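Local coordinates for hypothetical protein (Giardia lamblia, PDB 3I3F), which is of unknown function but belongs to the YjgF-like endoribonuclease L-PSP family and binds pentanoic acid in a pocket between subunits, at residues A[24-29]-A[45-50]; A[51-56]-A[127-132]. One frame throughout, in Å; residues are numbered along the deposited sequence.

Interaction 1: A[24-29]-A[45-50]. With LEA (pentanoic acid), chain F.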
ATOM      1  N   VAL A  24       8.114 -20.016  -2.237  1.00 10.21           N
ATOM      2  CA  VAL A  24       8.701 -19.519  -3.478  1.00 10.24           C
ATOM      3  C   VAL A  24       9.307 -18.121  -3.298  1.00 10.19           C
ATOM      4  O   VAL A  24       8.745 -17.266  -2.607  1.00 10.27           O
ATOM      5  CB  VAL A  24       7.661 -19.506  -4.632  1.00 10.27           C
ATOM      6  CG1 VAL A  24       6.530 -18.520  -4.348  1.00 10.10           C
ATOM      7  CG2 VAL A  24       8.330 -19.190  -5.961  1.00 10.76           C
ATOM      8  N   LYS A  25      10.465 -17.919  -3.917  1.00 10.27           N
ATOM      9  CA  LYS A  25      11.204 -16.664  -3.847  1.00 10.53           C
ATOM     10  C   LYS A  25      11.359 -16.130  -5.269  1.00 10.75           C
ATOM     11  O   LYS A  25      11.786 -16.861  -6.162  1.00 11.37           O
ATOM     12  CB  LYS A  25      12.574 -16.911  -3.204  1.00 10.52           C
ATOM     13  CG  LYS A  25      13.525 -15.716  -3.200  1.00 10.60           C
ATOM     14  CD  LYS A  25      12.997 -14.575  -2.354  1.00 10.61           C
ATOM     15  CE  LYS A  25      14.003 -13.438  -2.255  1.00 10.53           C
ATOM     16  NZ  LYS A  25      14.213 -12.744  -3.555  1.00 10.72           N
ATOM     17  N   PHE A  26      10.996 -14.865  -5.474  1.00 10.83           N
ATOM     18  CA  PHE A  26      11.092 -14.230  -6.789  1.00 10.80           C
ATOM     19  C   PHE A  26      12.310 -13.311  -6.841  1.00 10.71           C
ATOM     20  O   PHE A  26      12.586 -12.586  -5.884  1.00 10.46           O
ATOM     21  CB  PHE A  26       9.811 -13.451  -7.103  1.00 10.99           C
ATOM     22  CG  PHE A  26       8.557 -14.270  -6.964  1.00 11.91           C
ATOM     23  CD1 PHE A  26       8.291 -15.307  -7.846  1.00 12.83           C
ATOM     24  CD2 PHE A  26       7.649 -14.011  -5.946  1.00 12.91           C
ATOM     25  CE1 PHE A  26       7.135 -16.074  -7.717  1.00 13.06           C
ATOM     26  CE2 PHE A  26       6.492 -14.770  -5.810  1.00 13.40           C
ATOM     27  CZ  PHE A  26       6.237 -15.802  -6.697  1.00 13.14           C
ATOM     28  N   GLU A  27      13.022 -13.343  -7.968  1.00 10.75           N
ATOM     29  CA  GLU A  27      14.292 -12.625  -8.139  1.00 10.88           C
ATOM     30  C   GLU A  27      14.242 -11.155  -7.728  1.00 10.57           C
ATOM     31  O   GLU A  27      15.151 -10.664  -7.059  1.00 10.43           O
ATOM     32  CB  GLU A  27      14.759 -12.706  -9.600  1.00 11.16           C
ATOM     33  CG  GLU A  27      16.075 -11.962  -9.867  1.00 12.13           C
ATOM     34  CD  GLU A  27      16.567 -12.082 -11.299  1.00 13.47           C
ATOM     35  OE1 GLU A  27      15.748 -12.329 -12.207  1.00 14.20           O
ATOM     36  OE2 GLU A  27      17.785 -11.912 -11.514  1.00 15.72           O
ATOM     37  N   ASN A  28      13.191 -10.458  -8.148  1.00 10.35           N
ATOM     38  CA  ASN A  28      13.093  -9.009  -7.943  1.00 10.44           C
ATOM     39  C   ASN A  28      12.479  -8.611  -6.605  1.00 10.28           C
ATOM     40  O   ASN A  28      12.423  -7.423  -6.286  1.00 10.58           O
ATOM     41  CB  ASN A  28      12.258  -8.374  -9.059  1.00 10.52           C
ATOM     42  CG  ASN A  28      12.810  -8.653 -10.444  1.00 10.76           C
ATOM     43  OD1 ASN A  28      14.024  -8.662 -10.654  1.00 11.83           O
ATOM     44  ND2 ASN A  28      11.916  -8.871 -11.401  1.00 11.67           N
ATOM     45  N   VAL A  29      12.030  -9.594  -5.827  1.00 10.01           N
ATOM     46  CA  VAL A  29      11.116  -9.350  -4.719  1.00  9.86           C
ATOM     47  C   VAL A  29      11.659  -9.852  -3.385  1.00  9.61           C
ATOM     48  O   VAL A  29      11.862 -11.053  -3.198  1.00  9.67           O
ATOM     49  CB  VAL A  29       9.759 -10.040  -4.988  1.00  9.79           C
ATOM     50  CG1 VAL A  29       8.741  -9.689  -3.906  1.00 10.00           C
ATOM     51  CG2 VAL A  29       9.235  -9.665  -6.365  1.00 10.18           C
ATOM     52  N   VAL A  45       1.518 -14.744  -3.882  1.00 10.24           N
ATOM     53  CA  VAL A  45       0.647 -15.259  -4.928  1.00 10.41           C
ATOM     54  C   VAL A  45       0.523 -16.772  -4.786  1.00 10.15           C
ATOM     55  O   VAL A  45       1.233 -17.388  -3.984  1.00 10.01           O
ATOM     56  CB  VAL A  45       1.188 -14.886  -6.326  1.00 10.30           C
ATOM     57  CG1 VAL A  45       1.180 -13.367  -6.508  1.00 10.98           C
ATOM     58  CG2 VAL A  45       2.591 -15.451  -6.528  1.00 11.27           C
ATOM     59  N   GLY A  46      -0.376 -17.365  -5.566  1.00 10.19           N
ATOM     60  CA  GLY A  46      -0.723 -18.779  -5.419  1.00 10.37           C
ATOM     61  C   GLY A  46       0.225 -19.747  -6.102  1.00 10.47           C
ATOM     62  O   GLY A  46      -0.214 -20.652  -6.813  1.00 10.54           O
ATOM     63  N   ILE A  47       1.524 -19.566  -5.869  1.00 10.66           N
ATOM     64  CA  ILE A  47       2.568 -20.408  -6.443  1.00 10.95           C
ATOM     65  C   ILE A  47       3.225 -21.193  -5.313  1.00 11.41           C
ATOM     66  O   ILE A  47       3.570 -20.620  -4.277  1.00 11.19           O
ATOM     67  CB  ILE A  47       3.617 -19.550  -7.180  1.00 10.87           C
ATOM     68  CG1 ILE A  47       2.967 -18.842  -8.375  1.00 11.23           C
ATOM     69  CG2 ILE A  47       4.794 -20.407  -7.641  1.00 11.04           C
ATOM     70  CD1 ILE A  47       3.861 -17.832  -9.063  1.00 11.54           C
ATOM     71  N   ASP A  48       3.383 -22.503  -5.504  1.00 12.04           N
ATOM     72  CA  ASP A  48       3.977 -23.356  -4.470  1.00 12.55           C
ATOM     73  C   ASP A  48       5.503 -23.349  -4.580  1.00 12.90           C
ATOM     74  O   ASP A  48       6.061 -22.704  -5.470  1.00 12.55           O
ATOM     75  CB  ASP A  48       3.389 -24.782  -4.505  1.00 12.83           C
ATOM     76  CG  ASP A  48       3.668 -25.523  -5.805  1.00 13.25           C
ATOM     77  OD1 ASP A  48       4.687 -25.250  -6.468  1.00 13.80           O
ATOM     78  OD2 ASP A  48       2.849 -26.402  -6.156  1.00 15.25           O
ATOM     79  N   LYS A  49       6.172 -24.049  -3.666  1.00 13.58           N
ATOM     80  CA  LYS A  49       7.637 -24.039  -3.600  1.00 14.15           C
ATOM     81  C   LYS A  49       8.298 -24.547  -4.888  1.00 14.64           C
ATOM     82  O   LYS A  49       9.372 -24.073  -5.262  1.00 14.93           O
ATOM     83  CB  LYS A  49       8.121 -24.841  -2.383  1.00 14.19           C
ATOM     84  CG  LYS A  49       9.630 -25.080  -2.310  1.00 14.28           C
ATOM     85  CD  LYS A  49      10.439 -23.793  -2.264  1.00 14.65           C
ATOM     86  CE  LYS A  49      11.919 -24.097  -2.425  1.00 14.68           C
ATOM     87  NZ  LYS A  49      12.770 -22.888  -2.294  1.00 15.67           N
ATOM     88  N   SER A  50       7.652 -25.493  -5.569  1.00 15.23           N
ATOM     89  CA  SER A  50       8.173 -26.020  -6.834  1.00 15.71           C
ATOM     90  C   SER A  50       8.076 -25.016  -7.988  1.00 15.82           C
ATOM     91  O   SER A  50       8.622 -25.258  -9.062  1.00 16.34           O
ATOM     92  CB  SER A  50       7.458 -27.320  -7.222  1.00 15.79           C
ATOM     93  OG  SER A  50       6.142 -27.074  -7.690  1.00 16.87           O
TER
HETATM   94  C2  LEA F 142       6.643  -8.232  -8.310  1.00 17.14           C
HETATM   95  O2  LEA F 142       6.758  -7.322  -7.460  1.00 15.97           O
HETATM   96  C3  LEA F 142       6.145  -9.602  -7.906  1.00 17.91           C
HETATM   97  C4  LEA F 142       5.675  -9.637  -6.452  1.00 18.40           C
HETATM   98  C5  LEA F 142       5.174 -11.011  -6.008  1.00 18.83           C
HETATM   99  C6  LEA F 142       4.905 -11.968  -7.152  1.00 19.50           C
HETATM  100  O1  LEA F 142       6.936  -8.061  -9.512  1.00 17.03           O
HETATM  101  O   HOH W   1       5.491 -21.165  -2.272  1.00 10.72           O
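Two loops of a YjgF-like (endoribonuclease L-PSP) fold meet here beside a bound pentanoic acid. Segment 24-29 precedes strand 32-35. The other loop, 45-50, leads toward helix 56-74. No direct hydrogen bond joins them. A water bridges them instead: it accepts from V24 N and donates to I47 O, 2.8 Å from the water. N67 also donates to I47 O.

V24 lies along 47-49. With chi1 at 65°, its CG1 is tucked between the backbone N and C, 3.6 Å from I47 O. CG2, anti to N, meets I47 CG2 at 4.1 Å as the two side chains cross obliquely.

K25 turns back on its own loop. Its NZ donates to F26 O and V29 O, each time from above the carbonyl plane. F26 O also accepts from V29 N, closing a type I turn over 26-29. One carbonyl oxygen thus takes two donors, which ties the lysine to the turn.

F26 sends its ring to the second loop, with CG anti to the carbonyl carbon (chi1 -53°). I47 CD1 reaches the ring edge, near its plane, 3.9 Å from F26 CZ. V45 CG2 approaches F26 CZ obliquely at 3.7 Å. The ligand tail also comes in obliquely, with LEA C6 3.5 Å from F26 CE2. The ring thus meets the second loop around CZ and the ligand along CD2 and CE2.

E27 and N28 face a second subunit: E27 O and N28 OD1 accept hydrogen bonds from its R115 and R106. V29 returns to the pocket, with CG2 3.5 Å from LEA C3, next to the carboxyl carbon.

Interaction 2: A[51-56]-A[127-132]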
ATOM      1  N   GLY A  51       7.378 -23.901  -7.766  1.00 15.87           N
ATOM      2  CA  GLY A  51       7.228 -22.855  -8.778  1.00 15.93           C
ATOM      3  C   GLY A  51       5.978 -23.017  -9.625  1.00 15.99           C
ATOM      4  O   GLY A  51       5.826 -22.345 -10.644  1.00 16.15           O
ATOM      5  N   THR A  52       5.080 -23.903  -9.198  1.00 16.00           N
ATOM      6  CA  THR A  52       3.851 -24.184  -9.932  1.00 16.05           C
ATOM      7  C   THR A  52       2.729 -23.254  -9.480  1.00 15.76           C
ATOM      8  O   THR A  52       2.408 -23.194  -8.293  1.00 15.29           O
ATOM      9  CB  THR A  52       3.401 -25.645  -9.724  1.00 16.19           C
ATOM     10  OG1 THR A  52       4.422 -26.533 -10.194  1.00 17.16           O
ATOM     11  CG2 THR A  52       2.105 -25.924 -10.474  1.00 16.56           C
ATOM     12  N   LEU A  53       2.146 -22.536 -10.436  1.00 15.63           N
ATOM     13  CA  LEU A  53       0.970 -21.710 -10.183  1.00 15.66           C
ATOM     14  C   LEU A  53      -0.258 -22.611 -10.136  1.00 15.87           C
ATOM     15  O   LEU A  53      -0.562 -23.304 -11.108  1.00 16.06           O
ATOM     16  CB  LEU A  53       0.808 -20.662 -11.287  1.00 15.64           C
ATOM     17  CG  LEU A  53      -0.386 -19.707 -11.176  1.00 15.48           C
ATOM     18  CD1 LEU A  53      -0.276 -18.826  -9.937  1.00 15.23           C
ATOM     19  CD2 LEU A  53      -0.494 -18.859 -12.434  1.00 16.10           C
ATOM     20  N   HIS A  54      -0.960 -22.602  -9.005  1.00 16.01           N
ATOM     21  CA  HIS A  54      -2.136 -23.454  -8.827  1.00 16.34           C
ATOM     22  C   HIS A  54      -3.296 -22.986  -9.706  1.00 16.28           C
ATOM     23  O   HIS A  54      -3.350 -21.824 -10.117  1.00 16.29           O
ATOM     24  CB  HIS A  54      -2.542 -23.508  -7.350  1.00 16.57           C
ATOM     25  CG  HIS A  54      -1.637 -24.360  -6.513  1.00 17.66           C
ATOM     26  ND1 HIS A  54      -2.096 -25.136  -5.470  1.00 19.09           N
ATOM     27  CD2 HIS A  54      -0.303 -24.581  -6.586  1.00 18.70           C
ATOM     28  CE1 HIS A  54      -1.082 -25.784  -4.926  1.00 19.21           C
ATOM     29  NE2 HIS A  54       0.018 -25.466  -5.587  1.00 19.24           N
ATOM     30  N   LYS A  55      -4.212 -23.909  -9.994  1.00 16.31           N
ATOM     31  CA  LYS A  55      -5.288 -23.673 -10.954  1.00 16.12           C
ATOM     32  C   LYS A  55      -6.562 -23.178 -10.277  1.00 15.85           C
ATOM     33  O   LYS A  55      -7.093 -23.834  -9.380  1.00 15.94           O
ATOM     34  CB  LYS A  55      -5.590 -24.957 -11.730  1.00 16.30           C
ATOM     35  N   GLY A  56      -7.047 -22.021 -10.719  1.00 15.40           N
ATOM     36  CA  GLY A  56      -8.308 -21.473 -10.237  1.00 15.10           C
ATOM     37  C   GLY A  56      -8.155 -20.570  -9.029  1.00 14.69           C
ATOM     38  O   GLY A  56      -7.147 -20.618  -8.318  1.00 14.50           O
ATOM     39  N   GLU A 127       0.748 -12.323 -15.593  1.00 16.65           N
ATOM     40  CA  GLU A 127       0.120 -13.431 -16.326  0.50 16.63           C
ATOM     41  C   GLU A 127      -0.282 -14.608 -15.432  1.00 16.40           C
ATOM     42  O   GLU A 127       0.529 -15.115 -14.653  1.00 16.86           O
ATOM     43  CB  GLU A 127       1.054 -13.923 -17.439  0.50 16.77           C
ATOM     44  CG  GLU A 127       0.414 -14.914 -18.403  0.50 17.41           C
ATOM     45  CD  GLU A 127       1.296 -15.211 -19.601  0.50 18.26           C
ATOM     46  OE1 GLU A 127       2.301 -14.494 -19.793  0.50 19.24           O
ATOM     47  OE2 GLU A 127       0.984 -16.159 -20.351  0.50 19.23           O
ATOM     48  N   GLY A 128      -1.546 -15.018 -15.541  1.00 15.92           N
ATOM     49  CA  GLY A 128      -2.061 -16.195 -14.835  1.00 15.39           C
ATOM     50  C   GLY A 128      -2.550 -15.959 -13.414  1.00 14.86           C
ATOM     51  O   GLY A 128      -3.289 -16.784 -12.869  1.00 14.86           O
ATOM     52  N   LEU A 129      -2.147 -14.842 -12.809  1.00 14.32           N
ATOM     53  CA  LEU A 129      -2.484 -14.555 -11.417  1.00 13.80           C
ATOM     54  C   LEU A 129      -3.926 -14.074 -11.288  1.00 13.22           C
ATOM     55  O   LEU A 129      -4.337 -13.136 -11.974  1.00 13.24           O
ATOM     56  CB  LEU A 129      -1.542 -13.492 -10.842  1.00 13.89           C
ATOM     57  CG  LEU A 129      -0.046 -13.809 -10.853  1.00 14.29           C
ATOM     58  CD1 LEU A 129       0.739 -12.649 -10.257  1.00 14.86           C
ATOM     59  CD2 LEU A 129       0.244 -15.095 -10.098  1.00 14.95           C
ATOM     60  N   LEU A 130      -4.685 -14.725 -10.406  1.00 12.55           N
ATOM     61  CA  LEU A 130      -6.078 -14.356 -10.143  1.00 12.19           C
ATOM     62  C   LEU A 130      -6.220 -13.530  -8.867  1.00 11.86           C
ATOM     63  O   LEU A 130      -7.205 -12.812  -8.695  1.00 11.50           O
ATOM     64  CB  LEU A 130      -6.943 -15.614 -10.038  1.00 12.28           C
ATOM     65  CG  LEU A 130      -6.928 -16.523 -11.270  1.00 12.59           C
ATOM     66  CD1 LEU A 130      -7.692 -17.808 -10.993  1.00 13.12           C
ATOM     67  CD2 LEU A 130      -7.503 -15.806 -12.483  1.00 13.11           C
ATOM     68  N   VAL A 131      -5.238 -13.651  -7.975  1.00 11.61           N
ATOM     69  CA  VAL A 131      -5.229 -12.932  -6.710  1.00 11.60           C
ATOM     70  C   VAL A 131      -3.787 -12.662  -6.293  1.00 11.33           C
ATOM     71  O   VAL A 131      -2.882 -13.448  -6.588  1.00 11.02           O
ATOM     72  CB  VAL A 131      -5.955 -13.737  -5.596  1.00 11.58           C
ATOM     73  CG1 VAL A 131      -5.344 -15.126  -5.445  1.00 11.87           C
ATOM     74  CG2 VAL A 131      -5.920 -12.984  -4.269  1.00 12.53           C
ATOM     75  N   GLU A 132      -3.579 -11.536  -5.625  1.00 11.15           N
ATOM     76  CA  GLU A 132      -2.284 -11.210  -5.049  1.00 11.35           C
ATOM     77  C   GLU A 132      -2.509 -10.446  -3.756  1.00 11.04           C
ATOM     78  O   GLU A 132      -3.331  -9.530  -3.708  1.00 11.49           O
ATOM     79  CB  GLU A 132      -1.451 -10.375  -6.022  1.00 11.51           C
ATOM     80  CG  GLU A 132      -0.038 -10.095  -5.522  1.00 12.59           C
ATOM     81  CD  GLU A 132       0.869  -9.484  -6.569  1.00 14.13           C
ATOM     82  OE1 GLU A 132       0.469  -9.399  -7.752  1.00 15.20           O
ATOM     83  OE2 GLU A 132       1.998  -9.093  -6.200  1.00 15.40           O
TER
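L53 makes most of this contact, and it does so through its two methyl groups. CD1 meets L129 CD2 at 3.8 Å, with the two side chains crossing at about a right angle. CD2 rests against the backbone of G128, 3.5 Å from G128 O. L53 CG is anti to the backbone N (chi1 180°), and the CB bond points at the other segment. L129 starts away from L53, but the end of its side chain comes back to it. G128 has positive phi and no side chain, and L53 CD2 lies close over its backbone.

A second touch lies farther along. L130 CD1 packs on the backbone of G56, 3.4 Å from its carbonyl C. No hydrogen bond crosses between the segments.

Q60 of helix 56-74 links both sides. Its NE2 donates to H54 O and G128 O, and its OE1 accepts from L130 N. One side chain thus bridges the two backbones. L129 also packs on V45, and the nearest atoms of its side chain and the pentanoic acid are about 5 Å apart. The arrangement joins the approach to helix 56-74 with the entry to strand 131-139, where E132 lines the ligand pocket of this YjgF-like fold.

In the fold
The two interactions follow one another along the chain, with centres about 11 Å apart. Residues 45-50 and 51-56 are consecutive parts of the loop between strand 38-41 and helix 56-74. This loop meets 24-29 first and 127-132 later. The contacts also touch directly. G46 O and H54 N are 3.0 Å apart, a probable hydrogen bond, and D48 OD2 is hydrogen-bonded to H54 NE2. I47 CG1 packs on L53 CD1. Strands 38-41 and 131-139 are neighbours in the mixed sheet. The pentanoic acid pocket draws F26 and V29 from interaction 1 and E132 from interaction 2, and R118 of the second subunit binds the ligand.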